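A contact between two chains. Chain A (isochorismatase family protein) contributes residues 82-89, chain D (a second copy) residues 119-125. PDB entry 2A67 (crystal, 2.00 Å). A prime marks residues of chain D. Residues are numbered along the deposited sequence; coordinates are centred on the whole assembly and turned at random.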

# COMPACT_ATOMS: atom_id res chain seq x y z
N THR A 82 10.35 -4.57 11.26
CA THR A 82 9.57 -5.61 11.94
C THR A 82 8.20 -5.79 11.26
O THR A 82 7.46 -6.73 11.60
N HIS A 83 7.84 -4.86 10.35
CA HIS A 83 6.52 -4.88 9.69
C HIS A 83 6.74 -4.81 8.17
O HIS A 83 7.86 -4.46 7.76
N ALA A 84 5.73 -5.16 7.36
CA ALA A 84 5.87 -5.02 5.85
C ALA A 84 6.35 -3.62 5.46
O ALA A 84 7.19 -3.41 4.53
N ASN A 85 5.84 -2.60 6.15
CA ASN A 85 6.23 -1.21 5.84
C ASN A 85 7.68 -0.88 6.32
O ASN A 85 7.94 -0.84 7.53
N ALA A 86 8.64 -0.62 5.40
CA ALA A 86 10.05 -0.38 5.81
C ALA A 86 10.24 0.93 6.55
O ALA A 86 11.33 1.17 7.12
N PHE A 87 9.21 1.78 6.58
CA PHE A 87 9.27 3.00 7.37
C PHE A 87 8.65 2.84 8.79
O PHE A 87 8.86 3.68 9.64
N TYR A 88 7.86 1.79 9.01
CA TYR A 88 7.00 1.75 10.23
C TYR A 88 7.87 1.35 11.44
O TYR A 88 8.40 0.25 11.44
N GLN A 89 8.09 2.31 12.34
CA GLN A 89 8.90 2.16 13.56
C GLN A 89 10.34 1.88 13.23
O GLN A 89 11.01 1.16 13.96
N ILE D 119 -5.25 2.22 3.42
CA ILE D 119 -5.09 1.22 4.53
C ILE D 119 -3.60 1.12 4.92
O ILE D 119 -3.27 1.32 6.08
N ARG D 120 -2.73 0.92 3.94
CA ARG D 120 -1.26 0.86 4.16
C ARG D 120 -0.74 2.17 4.70
O ARG D 120 0.05 2.16 5.65
N MSE D 121 -1.24 3.28 4.16
CA MSE D 121 -0.87 4.59 4.71
C MSE D 121 -1.36 4.83 6.17
O MSE D 121 -0.61 5.30 7.01
N ALA D 122 -2.64 4.60 6.42
CA ALA D 122 -3.23 4.85 7.70
C ALA D 122 -2.48 3.96 8.71
O ALA D 122 -2.14 4.45 9.75
N HIS D 123 -2.23 2.70 8.40
CA HIS D 123 -1.51 1.81 9.36
C HIS D 123 -0.11 2.43 9.61
O HIS D 123 0.42 2.52 10.76
N GLY D 124 0.50 2.88 8.52
CA GLY D 124 1.87 3.33 8.62
C GLY D 124 2.03 4.63 9.39
O GLY D 124 3.10 4.88 9.94
N LEU D 125 0.99 5.46 9.40
CA LEU D 125 0.94 6.69 10.18
C LEU D 125 0.58 6.44 11.66
O LEU D 125 0.73 7.33 12.48

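Two copies of a protein can meet without a direct hydrogen bond between the stretches in contact; here stacked rings, one close backbone passage and one bridging water do the joining. The meeting of a loop of chain A with a helix of chain D is a compact example, burying 247 Å² in all.

Walking along the helix, Ile119′ lies out of reach of the loop, and its carbonyl is taken up by the backbone N of His123′. Arg120′ is the first residue to matter, chiefly through its main chain. Its side chain (chi1 m, chi2 and chi3 t) sets off sideways and is hydrogen-bonded elsewhere in the structure. Its carbonyl accepts the helical bond from Gly124′ N and also a hydrogen bond from water 1, with Arg120′ O 2.9 Å from the water oxygen. The direct approach to chain A, 4.3 Å from Arg120′ O to Asn85 ND2, is too long for a hydrogen bond, so the water spans the gap.

Met121′, present as selenomethionine, and Ala122′ make no contact with the loop. The helix then presents His123′, which has the largest covered area of the contact. Its CA-to-CB bond points sideways, but the t rotamer at chi1, with chi2 at -84°, brings the ring in between two aromatic side chains of chain A. His83, also t, points toward the helix and forms an offset stack with it, the ring centroids 4.1 Å apart and the planes inclined by 21°. Tyr88, again t and directed toward chain D, meets the same imidazole obliquely, at 39°; Tyr88 CZ lies 3.8 Å from His123′ CE1, while Tyr88 CE1 comes within 3.5 Å of His123′ O. The imidazole also has a polar anchor, since His123′ ND1 is 2.8 Å from the oxygen of water 1. That water accepts from Asn85, whose ND2 is 2.8 Å from its oxygen, and so ties the loop to two residues of the helix.

Gly124′ illustrates what an absent side chain allows. Asn85 (chi1 t) points toward the helix, and its ND2 packs 3.6 Å from Gly124′ CA; a CB placed ideally here would sit 2.6 Å from that nitrogen, a clash. The amide is steadied at its other end, where Phe87 N donates to Asn85 OD1 over 3.0 Å, within a type I turn from Asn85 to Tyr88. Gly124′ O lies near the plane of the Tyr88 ring, 3.8 Å from Tyr88 CD1. Leu125′ points away, and the contact ends.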

# COMPACT_ATOMS: atom_id res chain seq x y z
CB THR A 82 9.30 -5.22 13.43
OG1 THR A 82 8.63 -3.95 13.49
CG2 THR A 82 10.57 -5.19 14.27
CB HIS A 83 5.62 -3.71 10.15
CG HIS A 83 4.29 -3.66 9.45
ND1 HIS A 83 3.15 -4.30 9.94
CD2 HIS A 83 3.92 -3.10 8.27
CE1 HIS A 83 2.15 -4.12 9.10
NE2 HIS A 83 2.59 -3.38 8.09
CB ALA A 84 4.54 -5.33 5.19
CB ASN A 85 5.19 -0.30 6.50
CG ASN A 85 5.34 1.16 6.11
OD1 ASN A 85 6.40 1.61 5.64
ND2 ASN A 85 4.28 1.92 6.35
CB ALA A 86 11.00 -0.48 4.64
CB PHE A 87 8.50 4.17 6.71
CG PHE A 87 9.08 4.59 5.36
CD1 PHE A 87 8.70 3.95 4.19
CD2 PHE A 87 10.01 5.60 5.29
CE1 PHE A 87 9.25 4.37 2.89
CE2 PHE A 87 10.57 6.02 4.05
CZ PHE A 87 10.18 5.39 2.86
CB TYR A 88 5.87 0.74 10.03
CG TYR A 88 4.94 0.56 11.23
CD1 TYR A 88 3.98 1.53 11.53
CD2 TYR A 88 5.01 -0.60 12.05
CE1 TYR A 88 3.12 1.36 12.65
CE2 TYR A 88 4.15 -0.79 13.13
CZ TYR A 88 3.21 0.21 13.41
OH TYR A 88 2.34 0.06 14.48
CB GLN A 89 8.29 1.10 14.55
CG GLN A 89 6.84 1.43 14.87
CD GLN A 89 6.17 0.51 15.94
OE1 GLN A 89 5.22 0.93 16.62
NE2 GLN A 89 6.65 -0.70 16.09
CB ILE D 119 -5.64 -0.14 4.12
CG1 ILE D 119 -7.18 -0.10 4.12
CG2 ILE D 119 -5.12 -1.28 5.10
CD1 ILE D 119 -7.77 -1.36 3.43
CB ARG D 120 -0.50 0.46 2.88
CG ARG D 120 -1.01 -0.88 2.35
CD ARG D 120 0.02 -1.61 1.54
NE ARG D 120 -0.66 -2.53 0.59
CZ ARG D 120 -0.19 -3.72 0.22
NH1 ARG D 120 0.97 -4.21 0.70
NH2 ARG D 120 -0.89 -4.45 -0.66
CB MSE D 121 -1.38 5.70 3.76
CG MSE D 121 -0.89 7.07 4.12
SE MSE D 121 1.06 7.39 3.71
CE MSE D 121 1.30 6.26 2.65
CB ALA D 122 -4.69 4.46 7.66
CB HIS D 123 -1.34 0.41 8.75
CG HIS D 123 -0.39 -0.44 9.56
ND1 HIS D 123 0.99 -0.39 9.41
CD2 HIS D 123 -0.63 -1.25 10.62
CE1 HIS D 123 1.55 -1.20 10.30
NE2 HIS D 123 0.59 -1.72 11.05
CB LEU D 125 -0.10 7.67 9.58
CG LEU D 125 0.32 8.15 8.18
CD1 LEU D 125 -0.86 8.88 7.53
CD2 LEU D 125 1.59 9.02 8.28
O HOH W 1 2.02 0.34 6.86